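Long-range contacts in arginine kinase (Anthopleura japonica, PDB 4RF6), which catalyses the reversible transfer of phosphate from ATP to L-arginine, giving phospho-L-arginine and ADP, with two kinase repeats joined in one chain: residues V115-L120 / S244-V249; S108-A113 / L342-C347; K309-A314 / V348-D353; I237-K242 / F250-R255. One frame throughout, in Å; residues are numbered along the deposited sequence.

How the contacts relate
All four contacts lie in the first kinase repeat, with centres 11 to 17 Å apart. Three elements recur: the loop before strand 127-136, helix 246-264 and helix 344-370. The loop supplies 108-113 to contact 2 and 115-120 to contact 1, so it touches the start of both helices. Contacts 1 and 4 share helix 246-264; contacts 2 and 3 share helix 344-370. Contacts 3 and 4 both reach the large antiparallel sheet, through strands 312-316 and 235-242. Along the chain, contacts 1 and 4 are nested inside the span closed by contact 2, which crosses contact 3. Together they join loop and helices to the catalytic-domain sheet, whose strands carry residues predicted to bind ATP.

Contact 1 (V115-L120 / S244-V249); sequences VKAPDL and SDIGSV
Asp119 reaches across to Ser244 and Asp245, just before helix 246-264. Its CG stands anti to the backbone N (chi1 -163°), beside the carbonyl carbon. From CB the chain runs to Asp119 CG, which packs 3.8 Å from Asp245 CB. Beyond CG the two oxygens part. Asp119 OD1 accepts a hydrogen bond from Ser244 OG at 2.7 Å, met from above the carboxylate plane, 36° out of it. Asp119 OD1 also sits 3.2 Å from Asp245 CA. Asp119 OD2 lies 4.1 Å from Asp245 OD2. The two carboxylates are stacked, their planes 19° apart, while the side chains cross at about a right angle.

Asp245 is the N-cap of the helix: its OD1 accepts from Ser248 N. Two waters bridge the backbones. One water donates to Ala117 O and to Asp245 OD1 and accepts from Gly247 N. A second accepts from Leu120 N and donates to Ser244 O. Ala117 CB adds apolar packing, 4.2 Å from Gly247 CA. Behind the loop, Pro118 O is held by Tyr352 OH of helix 344-370. Ser244 OG also bonds to Asp121 N.

The contact thus ties an irregular loop to the first turn of a helix. Two like charges are close together here. The helix N-terminus, the capping N-H, the serine hydroxyl and the water that donates to Asp245 would be expected to offset part of their repulsion.

Contact 2 (S108-A113 / L342-C347); sequences SDMNPA and LSEVQC
The carboxylates of Asp109 and Glu344 are the flat groups where the loop meets the N-terminus of helix 344-370, which opens with a capping box. Over one face of the Asp109 carboxylate lies Val345 CG2, 3.4 Å from Asp109 CG. At its edge a water donates to OD2, which also bonds to His114 ND1. From above the plane, on the same side as the valine, Asn111 N gives a hydrogen bond to OD1 and closes an Asx turn. Met110 SD lies on one side of the Glu344 carboxylate plane, over CG rather than over the oxygens, 3.5 Å from Glu344 CG. These two side chains cross at about a right angle. Glu344 OE1 faces the loop, and OE2 forms a salt bridge with Arg136 of strand 127-136, so the carboxylate joins the loop to the sheet.

In the capping box, Ser343 OG accepts from Gln346 N, and Gln346 OE1 accepts from Ser343 N at 2.9 Å. Ser343 CB packs on Asp109 CB at 3.5 Å.

Glu344 folds back to the loop through a bend at chi2 (82°). Val345 N gives a weak hydrogen bond to Asp109 O at 3.2 Å. Phe250 of helix 246-264 packs on Glu344 from outside the two segments.

The bond from Asp109 N to Glu344 OE1 is 2.8 Å long and almost straight, at 178°, and meets the oxygen nearly along its C-O axis.

Contact 3 (K309-A314 / V348-D353); sequences KYHIQA and VQDMYD
Tyr310 and His311, where helix 303-310 gives way to strand 312-316, pack against Asp350 and Asp353 of helix 344-370. His311 leaves helical geometry with a positive phi of 57°, in a Schellman motif. The strand that follows is an outermost strand of the large antiparallel sheet.

The Tyr310 ring carries most of the contact. Its CG lies anti to the carbonyl carbon (chi1 -63°), and the ring reaches to the helix backbone. Over the centre of one face lies Asp353 C, 4.2 Å above the plane. Over the centre of the opposite face lies Lys309 CG, so the ring is held between helix 344-370 and the preceding lysine. Asp353 CB touches Tyr310 CE1 at 3.6 Å. The Asp353 carboxylate is turned steeply to the ring, with 72° between the planes.

Asp350 covers the turn itself. Its CB packs on Tyr310 O, also at 3.6 Å. A water donates to both Tyr310 O and Asp350 OD2 and bridges the carbonyl at the turn to the carboxylate. The same OD2 lies near the plane of the His311 ring at its edge, 4.1 Å from ND1. That spacing would allow some electrostatic attraction if the histidine is charged.

Deeper in, the contact becomes apolar. Met351 starts away from the strand, but its bent chain brings the sulphur back. Ile334 of the adjacent strand touches both side chains. Ala288, predicted to bind ATP, lies near the Met351 side chain. Ile312 CG2 meets Met351 SD at 3.8 Å.

Contact 4 (I237-K242 / F250-R255); sequences IISMEK and FSRLCR
Ile237 and Leu253 make the tight, buried end of this strand-helix contact. Ile237 CG2 touches Leu253 CD1 at 3.6 Å, and the two side chains cross at a slant. Next along the strand, Ser239 CB packs on Leu253 CB at 3.9 Å. Here the backbones are close, with 5.4 Å between the CA atoms of Ser239 and Leu253. Ser239 OG is hydrogen-bonded to Val249 O, one turn back on the helix. Ile132 of strand 127-136, predicted to bind ATP, extends the apolar layer against Leu253.

Toward the partly exposed Glu241 the contact becomes polar and opens toward solvent on the glutamate side, although Arg252 itself is buried. Arg252 forms a salt bridge with Glu241. Arg252 NH2 bonds to Glu241 OE2 at 2.8 Å, on the anti side but tilted out of the carboxylate plane. Arg252 NH1 adds a weak bond to Glu241 OE2 at 3.2 Å. The carboxylate and guanidinium planes are 23° apart. Arg252 NE bonds to Thr224 O, which gives the guanidinium a second hold. Glu241 OE1 also makes a long, weak ion pair with Arg501 of the second repeat.

The strand and helix axes run nearly antiparallel, at 155°, and approach to 7.7 Å. A strand followed by a helix that doubles back over the sheet belongs here to the catalytic domain of phosphagen kinases, with its large antiparallel sheet.

Contact 1 (V115-L120 / S244-V249)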
loop_
_atom_site.group_PDB
_atom_site.type_symbol
_atom_site.label_atom_id
_atom_site.label_comp_id
_atom_site.label_asym_id
_atom_site.label_seq_id
_atom_site.Cartn_x
_atom_site.Cartn_y
_atom_site.Cartn_z
ATOM N N VAL A 115 -16.577 17.948 -7.984
ATOM C CA VAL A 115 -15.136 17.756 -8.103
ATOM C C VAL A 115 -14.790 17.145 -9.458
ATOM O O VAL A 115 -15.406 16.169 -9.886
ATOM C CB VAL A 115 -14.585 16.875 -6.954
ATOM C CG1 VAL A 115 -13.180 16.380 -7.269
ATOM C CG2 VAL A 115 -14.608 17.647 -5.635
ATOM N N LYS A 116 -13.812 17.733 -10.136
ATOM C CA LYS A 116 -13.357 17.209 -11.416
ATOM C C LYS A 116 -11.952 16.659 -11.219
ATOM O O LYS A 116 -10.976 17.413 -11.206
ATOM C CB LYS A 116 -13.364 18.312 -12.476
ATOM C CG LYS A 116 -14.686 19.075 -12.568
ATOM C CD LYS A 116 -15.859 18.120 -12.785
ATOM C CE LYS A 116 -17.149 18.859 -13.146
ATOM N NZ LYS A 116 -17.837 19.455 -11.963
ATOM N N ALA A 117 -11.850 15.345 -11.047
ATOM C CA ALA A 117 -10.570 14.733 -10.699
ATOM C C ALA A 117 -10.310 13.414 -11.409
ATOM O O ALA A 117 -10.439 12.344 -10.808
ATOM C CB ALA A 117 -10.479 14.539 -9.194
ATOM N N PRO A 118 -9.936 13.480 -12.695
ATOM C CA PRO A 118 -9.493 12.270 -13.392
ATOM C C PRO A 118 -8.250 11.714 -12.701
ATOM O O PRO A 118 -7.349 12.500 -12.397
ATOM C CB PRO A 118 -9.115 12.786 -14.781
ATOM C CG PRO A 118 -9.854 14.078 -14.939
ATOM C CD PRO A 118 -9.932 14.669 -13.566
ATOM N N ASP A 119 -8.199 10.403 -12.468
ATOM C CA ASP A 119 -7.118 9.784 -11.689
ATOM C C ASP A 119 -5.714 10.211 -12.142
ATOM O O ASP A 119 -5.313 9.956 -13.280
ATOM C CB ASP A 119 -7.252 8.257 -11.710
ATOM C CG ASP A 119 -6.446 7.583 -10.608
ATOM O OD1 ASP A 119 -5.997 8.286 -9.674
ATOM O OD2 ASP A 119 -6.274 6.350 -10.675
ATOM N N LEU A 120 -4.979 10.863 -11.243
ATOM C CA LEU A 120 -3.686 11.475 -11.572
ATOM C C LEU A 120 -2.599 10.480 -11.962
ATOM O O LEU A 120 -1.840 10.717 -12.907
ATOM C CB LEU A 120 -3.177 12.318 -10.396
ATOM C CG LEU A 120 -3.878 13.649 -10.162
ATOM C CD1 LEU A 120 -3.387 14.336 -8.896
ATOM C CD2 LEU A 120 -3.687 14.550 -11.370
ATOM N N SER A 244 -3.636 7.159 -6.099
ATOM C CA SER A 244 -3.831 8.589 -6.327
ATOM C C SER A 244 -5.288 9.030 -6.479
ATOM O O SER A 244 -5.563 10.223 -6.617
ATOM C CB SER A 244 -3.081 8.984 -7.602
ATOM O OG SER A 244 -3.497 8.169 -8.689
ATOM N N ASP A 245 -6.219 8.079 -6.484
ATOM C CA ASP A 245 -7.590 8.371 -6.904
ATOM C C ASP A 245 -8.401 9.155 -5.861
ATOM O O ASP A 245 -9.348 8.631 -5.273
ATOM C CB ASP A 245 -8.302 7.068 -7.281
ATOM C CG ASP A 245 -9.488 7.292 -8.199
ATOM O OD1 ASP A 245 -9.945 8.450 -8.318
ATOM O OD2 ASP A 245 -9.965 6.299 -8.787
ATOM N N ILE A 246 -8.041 10.416 -5.648
ATOM C CA ILE A 246 -8.726 11.241 -4.658
ATOM C C ILE A 246 -10.204 11.446 -5.008
ATOM O O ILE A 246 -11.035 11.660 -4.119
ATOM C CB ILE A 246 -8.000 12.602 -4.438
ATOM C CG1 ILE A 246 -8.604 13.351 -3.246
ATOM C CG2 ILE A 246 -8.042 13.458 -5.690
ATOM C CD1 ILE A 246 -7.872 14.627 -2.882
ATOM N N GLY A 247 -10.530 11.364 -6.297
ATOM C CA GLY A 247 -11.915 11.461 -6.734
ATOM C C GLY A 247 -12.764 10.348 -6.146
ATOM O O GLY A 247 -13.839 10.587 -5.581
ATOM N N SER A 248 -12.272 9.120 -6.268
ATOM C CA SER A 248 -12.970 7.959 -5.717
ATOM C C SER A 248 -13.027 7.988 -4.187
ATOM O O SER A 248 -14.026 7.590 -3.586
ATOM C CB SER A 248 -12.310 6.669 -6.200
ATOM O OG SER A 248 -12.796 5.550 -5.486
ATOM N N VAL A 249 -11.949 8.458 -3.562
ATOM C CA VAL A 249 -11.878 8.560 -2.104
ATOM C C VAL A 249 -12.924 9.543 -1.562
ATOM O O VAL A 249 -13.590 9.270 -0.562
ATOM C CB VAL A 249 -10.477 8.999 -1.636
ATOM C CG1 VAL A 249 -10.493 9.390 -0.157
ATOM C CG2 VAL A 249 -9.449 7.903 -1.884
HETATM O O HOH W 1 -9.195 11.130 -8.820
HETATM O O HOH W 2 -6.198 11.879 -8.822
#

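Contact 2 (S108-A113 / L342-C347)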
loop_
_atom_site.group_PDB
_atom_site.type_symbol
_atom_site.label_atom_id
_atom_site.label_comp_id
_atom_site.label_asym_id
_atom_site.label_seq_id
_atom_site.Cartn_x
_atom_site.Cartn_y
_atom_site.Cartn_z
ATOM N N SER A 108 -20.527 25.197 2.927
ATOM C CA SER A 108 -20.236 23.771 2.867
ATOM C C SER A 108 -20.644 23.221 1.508
ATOM O O SER A 108 -21.564 23.743 0.882
ATOM C CB SER A 108 -21.002 23.037 3.960
ATOM O OG SER A 108 -20.713 23.576 5.232
ATOM N N ASP A 109 -19.961 22.171 1.056
ATOM C CA ASP A 109 -20.306 21.515 -0.201
ATOM C C ASP A 109 -19.763 20.092 -0.203
ATOM O O ASP A 109 -18.563 19.865 -0.389
ATOM C CB ASP A 109 -19.785 22.310 -1.408
ATOM C CG ASP A 109 -20.219 21.713 -2.742
ATOM O OD1 ASP A 109 -20.987 20.723 -2.742
ATOM O OD2 ASP A 109 -19.791 22.246 -3.790
ATOM N N MET A 110 -20.669 19.143 0.005
ATOM C CA MET A 110 -20.325 17.731 0.049
ATOM C C MET A 110 -20.908 16.979 -1.147
ATOM O O MET A 110 -21.292 15.814 -1.027
ATOM C CB MET A 110 -20.806 17.107 1.360
ATOM C CG MET A 110 -19.943 17.453 2.564
ATOM S SD MET A 110 -18.304 16.708 2.480
ATOM C CE MET A 110 -18.718 14.997 2.796
ATOM N N ASN A 111 -20.976 17.650 -2.294
ATOM C CA ASN A 111 -21.378 17.004 -3.540
ATOM C C ASN A 111 -20.149 16.655 -4.370
ATOM O O ASN A 111 -19.571 17.524 -5.026
ATOM C CB ASN A 111 -22.324 17.899 -4.349
ATOM C CG ASN A 111 -22.971 17.167 -5.513
ATOM O OD1 ASN A 111 -22.427 16.192 -6.035
ATOM N ND2 ASN A 111 -24.142 17.636 -5.926
ATOM N N PRO A 112 -19.762 15.369 -4.359
ATOM C CA PRO A 112 -18.554 14.884 -5.038
ATOM C C PRO A 112 -18.589 15.108 -6.545
ATOM O O PRO A 112 -17.535 15.118 -7.173
ATOM C CB PRO A 112 -18.564 13.381 -4.734
ATOM C CG PRO A 112 -19.991 13.056 -4.472
ATOM C CD PRO A 112 -20.533 14.264 -3.765
ATOM N N ALA A 113 -19.778 15.281 -7.115
ATOM C CA ALA A 113 -19.912 15.533 -8.551
ATOM C C ALA A 113 -19.401 16.924 -8.937
ATOM O O ALA A 113 -19.198 17.216 -10.118
ATOM C CB ALA A 113 -21.356 15.353 -8.989
ATOM N N LEU A 342 -13.579 27.876 2.690
ATOM C CA LEU A 342 -13.614 27.092 1.458
ATOM C C LEU A 342 -14.424 25.834 1.707
ATOM O O LEU A 342 -14.457 25.324 2.827
ATOM C CB LEU A 342 -12.205 26.751 0.964
ATOM C CG LEU A 342 -11.467 25.553 1.568
ATOM C CD1 LEU A 342 -10.186 25.281 0.796
ATOM C CD2 LEU A 342 -11.159 25.778 3.039
ATOM N N SER A 343 -15.099 25.343 0.676
ATOM C CA SER A 343 -15.949 24.174 0.842
ATOM C C SER A 343 -15.112 22.900 0.839
ATOM O O SER A 343 -13.927 22.931 0.494
ATOM C CB SER A 343 -16.992 24.111 -0.272
ATOM O OG SER A 343 -16.379 23.867 -1.525
ATOM N N GLU A 344 -15.725 21.787 1.231
ATOM C CA GLU A 344 -15.065 20.488 1.163
ATOM C C GLU A 344 -14.678 20.195 -0.281
ATOM O O GLU A 344 -13.584 19.695 -0.558
ATOM C CB GLU A 344 -15.984 19.390 1.692
ATOM C CG GLU A 344 -16.260 19.460 3.188
ATOM C CD GLU A 344 -17.355 20.445 3.539
ATOM O OE1 GLU A 344 -17.813 21.177 2.633
ATOM O OE2 GLU A 344 -17.755 20.484 4.725
ATOM N N VAL A 345 -15.585 20.518 -1.200
ATOM C CA VAL A 345 -15.330 20.371 -2.633
ATOM C C VAL A 345 -14.112 21.183 -3.064
ATOM O O VAL A 345 -13.251 20.690 -3.797
ATOM C CB VAL A 345 -16.560 20.784 -3.467
ATOM C CG1 VAL A 345 -16.164 21.144 -4.901
ATOM C CG2 VAL A 345 -17.595 19.672 -3.465
ATOM N N GLN A 346 -14.045 22.430 -2.605
ATOM C CA GLN A 346 -12.940 23.320 -2.954
ATOM C C GLN A 346 -11.609 22.833 -2.386
ATOM O O GLN A 346 -10.568 22.919 -3.045
ATOM C CB GLN A 346 -13.228 24.745 -2.484
ATOM C CG GLN A 346 -14.207 25.501 -3.368
ATOM C CD GLN A 346 -14.528 26.890 -2.842
ATOM O OE1 GLN A 346 -14.665 27.095 -1.634
ATOM N NE2 GLN A 346 -14.648 27.851 -3.751
ATOM N N CYS A 347 -11.648 22.323 -1.160
ATOM C CA CYS A 347 -10.457 21.758 -0.536
ATOM C C CYS A 347 -9.898 20.605 -1.374
ATOM O O CYS A 347 -8.700 20.558 -1.666
ATOM C CB CYS A 347 -10.771 21.286 0.888
ATOM S SG CYS A 347 -9.345 20.587 1.755
HETATM O O HOH W 3 -18.359 22.672 5.592
HETATM O O HOH W 4 -18.114 24.286 -3.651
#

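Contact 3 (K309-A314 / V348-D353)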
loop_
_atom_site.group_PDB
_atom_site.type_symbol
_atom_site.label_atom_id
_atom_site.label_comp_id
_atom_site.label_asym_id
_atom_site.label_seq_id
_atom_site.Cartn_x
_atom_site.Cartn_y
_atom_site.Cartn_z
ATOM N N LYS A 309 -0.267 28.985 -3.588
ATOM C CA LYS A 309 -1.400 29.151 -4.495
ATOM C C LYS A 309 -2.597 28.279 -4.114
ATOM O O LYS A 309 -3.739 28.749 -4.116
ATOM C CB LYS A 309 -0.974 28.873 -5.942
ATOM C CG LYS A 309 -2.127 28.795 -6.947
ATOM C CD LYS A 309 -1.683 29.298 -8.320
ATOM C CE LYS A 309 -2.263 28.472 -9.462
ATOM N NZ LYS A 309 -3.705 28.754 -9.718
ATOM N N TYR A 310 -2.338 27.022 -3.765
ATOM C CA TYR A 310 -3.421 26.094 -3.461
ATOM C C TYR A 310 -3.704 25.938 -1.965
ATOM O O TYR A 310 -4.547 25.128 -1.572
ATOM C CB TYR A 310 -3.167 24.744 -4.140
ATOM C CG TYR A 310 -3.157 24.866 -5.644
ATOM C CD1 TYR A 310 -4.336 25.089 -6.344
ATOM C CD2 TYR A 310 -1.969 24.791 -6.364
ATOM C CE1 TYR A 310 -4.336 25.219 -7.714
ATOM C CE2 TYR A 310 -1.964 24.917 -7.737
ATOM C CZ TYR A 310 -3.153 25.132 -8.405
ATOM O OH TYR A 310 -3.163 25.262 -9.776
ATOM N N HIS A 311 -3.014 26.728 -1.145
ATOM C CA HIS A 311 -3.192 26.708 0.311
ATOM C C HIS A 311 -2.963 25.320 0.892
ATOM O O HIS A 311 -3.702 24.860 1.769
ATOM C CB HIS A 311 -4.577 27.229 0.697
ATOM C CG HIS A 311 -4.988 28.446 -0.066
ATOM N ND1 HIS A 311 -6.087 28.466 -0.897
ATOM C CD2 HIS A 311 -4.429 29.678 -0.150
ATOM C CE1 HIS A 311 -6.196 29.662 -1.449
ATOM N NE2 HIS A 311 -5.202 30.414 -1.012
ATOM N N ILE A 312 -1.931 24.657 0.385
ATOM C CA ILE A 312 -1.531 23.352 0.888
ATOM C C ILE A 312 -0.148 23.462 1.521
ATOM O O ILE A 312 0.497 24.506 1.425
ATOM C CB ILE A 312 -1.536 22.302 -0.224
ATOM C CG1 ILE A 312 -0.682 22.764 -1.410
ATOM C CG2 ILE A 312 -2.969 22.026 -0.668
ATOM C CD1 ILE A 312 -0.706 21.808 -2.607
ATOM N N GLN A 313 0.299 22.398 2.178
ATOM C CA GLN A 313 1.601 22.405 2.837
ATOM C C GLN A 313 2.310 21.084 2.560
ATOM O O GLN A 313 1.657 20.054 2.364
ATOM C CB GLN A 313 1.431 22.608 4.344
ATOM C CG GLN A 313 0.561 21.547 5.007
ATOM C CD GLN A 313 0.055 21.965 6.377
ATOM O OE1 GLN A 313 0.696 22.750 7.078
ATOM N NE2 GLN A 313 -1.106 21.439 6.764
ATOM N N ALA A 314 3.639 21.114 2.538
ATOM C CA ALA A 314 4.418 19.900 2.307
ATOM C C ALA A 314 5.322 19.581 3.489
ATOM O O ALA A 314 6.152 20.403 3.886
ATOM C CB ALA A 314 5.233 20.019 1.036
ATOM N N VAL A 348 -10.774 19.684 -1.768
ATOM C CA VAL A 348 -10.378 18.544 -2.596
ATOM C C VAL A 348 -9.845 18.979 -3.965
ATOM O O VAL A 348 -8.854 18.432 -4.462
ATOM C CB VAL A 348 -11.545 17.547 -2.773
ATOM C CG1 VAL A 348 -11.174 16.452 -3.741
ATOM C CG2 VAL A 348 -11.953 16.948 -1.422
ATOM N N GLN A 349 -10.499 19.962 -4.577
ATOM C CA GLN A 349 -10.082 20.416 -5.901
ATOM C C GLN A 349 -8.714 21.091 -5.837
ATOM O O GLN A 349 -7.865 20.871 -6.708
ATOM C CB GLN A 349 -11.114 21.368 -6.507
ATOM C CG GLN A 349 -11.009 21.513 -8.029
ATOM C CD GLN A 349 -11.356 20.226 -8.765
ATOM O OE1 GLN A 349 -12.518 19.824 -8.823
ATOM N NE2 GLN A 349 -10.347 19.567 -9.318
ATOM N N ASP A 350 -8.497 21.906 -4.803
ATOM C CA ASP A 350 -7.186 22.522 -4.587
ATOM C C ASP A 350 -6.133 21.439 -4.368
ATOM O O ASP A 350 -5.007 21.532 -4.859
ATOM C CB ASP A 350 -7.210 23.453 -3.372
ATOM C CG ASP A 350 -7.982 24.732 -3.621
ATOM O OD1 ASP A 350 -8.321 24.999 -4.791
ATOM O OD2 ASP A 350 -8.238 25.468 -2.637
ATOM N N MET A 351 -6.521 20.412 -3.621
ATOM C CA MET A 351 -5.642 19.293 -3.307
ATOM C C MET A 351 -5.241 18.579 -4.582
ATOM O O MET A 351 -4.071 18.241 -4.792
ATOM C CB MET A 351 -6.375 18.304 -2.410
ATOM C CG MET A 351 -5.458 17.512 -1.533
ATOM S SD MET A 351 -4.722 18.626 -0.327
ATOM C CE MET A 351 -3.104 17.890 -0.256
ATOM N N TYR A 352 -6.235 18.340 -5.429
ATOM C CA TYR A 352 -6.030 17.675 -6.705
ATOM C C TYR A 352 -5.180 18.530 -7.646
ATOM O O TYR A 352 -4.208 18.044 -8.236
ATOM C CB TYR A 352 -7.389 17.378 -7.349
ATOM C CG TYR A 352 -7.290 16.745 -8.714
ATOM C CD1 TYR A 352 -7.108 15.376 -8.851
ATOM C CD2 TYR A 352 -7.375 17.515 -9.869
ATOM C CE1 TYR A 352 -7.018 14.790 -10.097
ATOM C CE2 TYR A 352 -7.274 16.934 -11.125
ATOM C CZ TYR A 352 -7.096 15.572 -11.227
ATOM O OH TYR A 352 -6.996 14.984 -12.468
ATOM N N ASP A 353 -5.560 19.798 -7.791
ATOM C CA ASP A 353 -4.870 20.706 -8.701
ATOM C C ASP A 353 -3.444 20.947 -8.215
ATOM O O ASP A 353 -2.497 20.997 -9.012
ATOM C CB ASP A 353 -5.614 22.043 -8.813
ATOM C CG ASP A 353 -7.003 21.908 -9.427
ATOM O OD1 ASP A 353 -7.319 20.844 -9.988
ATOM O OD2 ASP A 353 -7.779 22.888 -9.350
HETATM O O HOH W 5 -6.944 24.513 -0.306
#

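Contact 4 (I237-K242 / F250-R255)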
loop_
_atom_site.group_PDB
_atom_site.type_symbol
_atom_site.label_atom_id
_atom_site.label_comp_id
_atom_site.label_asym_id
_atom_site.label_seq_id
_atom_site.Cartn_x
_atom_site.Cartn_y
_atom_site.Cartn_z
ATOM N N ILE A 237 -14.617 10.586 10.450
ATOM C CA ILE A 237 -14.909 9.757 9.290
ATOM C C ILE A 237 -13.785 9.859 8.269
ATOM O O ILE A 237 -13.481 10.951 7.783
ATOM C CB ILE A 237 -16.223 10.199 8.643
ATOM C CG1 ILE A 237 -17.331 10.259 9.698
ATOM C CG2 ILE A 237 -16.595 9.265 7.509
ATOM C CD1 ILE A 237 -18.528 11.135 9.310
ATOM N N ILE A 238 -13.179 8.718 7.942
ATOM C CA ILE A 238 -12.005 8.694 7.075
ATOM C C ILE A 238 -12.204 7.787 5.876
ATOM O O ILE A 238 -12.633 6.639 6.015
ATOM C CB ILE A 238 -10.755 8.206 7.844
ATOM C CG1 ILE A 238 -10.583 8.990 9.144
ATOM C CG2 ILE A 238 -9.502 8.308 6.978
ATOM C CD1 ILE A 238 -10.254 8.117 10.345
ATOM N N SER A 239 -11.884 8.305 4.694
ATOM C CA SER A 239 -11.852 7.490 3.490
ATOM C C SER A 239 -10.411 7.485 3.003
ATOM O O SER A 239 -9.778 8.541 2.930
ATOM C CB SER A 239 -12.777 8.067 2.424
ATOM O OG SER A 239 -12.717 7.309 1.233
ATOM N N MET A 240 -9.876 6.307 2.691
ATOM C CA MET A 240 -8.461 6.211 2.340
ATOM C C MET A 240 -8.136 4.969 1.527
ATOM O O MET A 240 -8.808 3.942 1.637
ATOM C CB MET A 240 -7.589 6.241 3.604
ATOM C CG MET A 240 -7.664 4.981 4.465
ATOM S SD MET A 240 -9.264 4.788 5.276
ATOM C CE MET A 240 -9.006 3.281 6.223
ATOM N N GLU A 241 -7.090 5.065 0.719
ATOM C CA GLU A 241 -6.611 3.917 -0.033
ATOM C C GLU A 241 -5.213 4.224 -0.552
ATOM O O GLU A 241 -4.756 5.370 -0.497
ATOM C CB GLU A 241 -7.559 3.599 -1.192
ATOM C CG GLU A 241 -7.609 4.683 -2.268
ATOM C CD GLU A 241 -8.797 4.527 -3.200
ATOM O OE1 GLU A 241 -8.651 4.809 -4.410
ATOM O OE2 GLU A 241 -9.882 4.141 -2.711
ATOM N N LYS A 242 -4.520 3.202 -1.034
ATOM C CA LYS A 242 -3.246 3.430 -1.701
ATOM C C LYS A 242 -3.512 4.007 -3.087
ATOM O O LYS A 242 -4.620 3.872 -3.623
ATOM C CB LYS A 242 -2.437 2.134 -1.779
ATOM C CG LYS A 242 -1.821 1.727 -0.436
ATOM C CD LYS A 242 -0.942 0.484 -0.566
ATOM C CE LYS A 242 -0.395 0.054 0.791
ATOM N NZ LYS A 242 0.463 1.106 1.411
ATOM N N PHE A 250 -13.053 10.685 -2.228
ATOM C CA PHE A 250 -13.994 11.714 -1.806
ATOM C C PHE A 250 -15.430 11.294 -2.088
ATOM O O PHE A 250 -16.342 11.608 -1.319
ATOM C CB PHE A 250 -13.684 13.044 -2.495
ATOM C CG PHE A 250 -14.476 14.205 -1.955
ATOM C CD1 PHE A 250 -14.472 14.489 -0.595
ATOM C CD2 PHE A 250 -15.214 15.017 -2.805
ATOM C CE1 PHE A 250 -15.201 15.557 -0.088
ATOM C CE2 PHE A 250 -15.945 16.090 -2.312
ATOM C CZ PHE A 250 -15.937 16.363 -0.949
ATOM N N SER A 251 -15.625 10.584 -3.196
ATOM C CA SER A 251 -16.940 10.044 -3.536
ATOM C C SER A 251 -17.440 9.099 -2.441
ATOM O O SER A 251 -18.574 9.225 -1.970
ATOM C CB SER A 251 -16.885 9.318 -4.886
ATOM O OG SER A 251 -18.112 8.686 -5.179
ATOM N N ARG A 252 -16.582 8.160 -2.046
ATOM C CA ARG A 252 -16.886 7.202 -0.989
ATOM C C ARG A 252 -17.156 7.922 0.332
ATOM O O ARG A 252 -18.100 7.585 1.055
ATOM C CB ARG A 252 -15.732 6.199 -0.844
ATOM C CG ARG A 252 -15.920 5.145 0.244
ATOM C CD ARG A 252 -14.920 3.999 0.098
ATOM N NE ARG A 252 -13.534 4.450 0.225
ATOM C CZ ARG A 252 -12.656 4.483 -0.777
ATOM N NH1 ARG A 252 -13.008 4.084 -1.991
ATOM N NH2 ARG A 252 -11.419 4.908 -0.559
ATOM N N LEU A 253 -16.337 8.929 0.634
ATOM C CA LEU A 253 -16.533 9.728 1.841
ATOM C C LEU A 253 -17.908 10.383 1.831
ATOM O O LEU A 253 -18.687 10.240 2.782
ATOM C CB LEU A 253 -15.454 10.804 1.971
ATOM C CG LEU A 253 -15.597 11.689 3.211
ATOM C CD1 LEU A 253 -15.503 10.850 4.473
ATOM C CD2 LEU A 253 -14.560 12.805 3.233
ATOM N N CYS A 254 -18.201 11.096 0.747
ATOM C CA CYS A 254 -19.457 11.824 0.624
ATOM C C CYS A 254 -20.671 10.912 0.738
ATOM O O CYS A 254 -21.623 11.225 1.456
ATOM C CB CYS A 254 -19.492 12.604 -0.687
ATOM S SG CYS A 254 -18.435 14.065 -0.638
ATOM N N ARG A 255 -20.623 9.782 0.037
ATOM C CA ARG A 255 -21.702 8.796 0.085
ATOM C C ARG A 255 -22.086 8.451 1.523
ATOM O O ARG A 255 -23.266 8.449 1.878
ATOM C CB ARG A 255 -21.303 7.531 -0.678
ATOM C CG ARG A 255 -22.056 7.328 -1.991
ATOM C CD ARG A 255 -21.148 6.750 -3.069
ATOM N NE ARG A 255 -20.450 5.554 -2.601
ATOM C CZ ARG A 255 -19.250 5.174 -3.027
ATOM N NH1 ARG A 255 -18.604 5.894 -3.934
ATOM N NH2 ARG A 255 -18.692 4.077 -2.539
#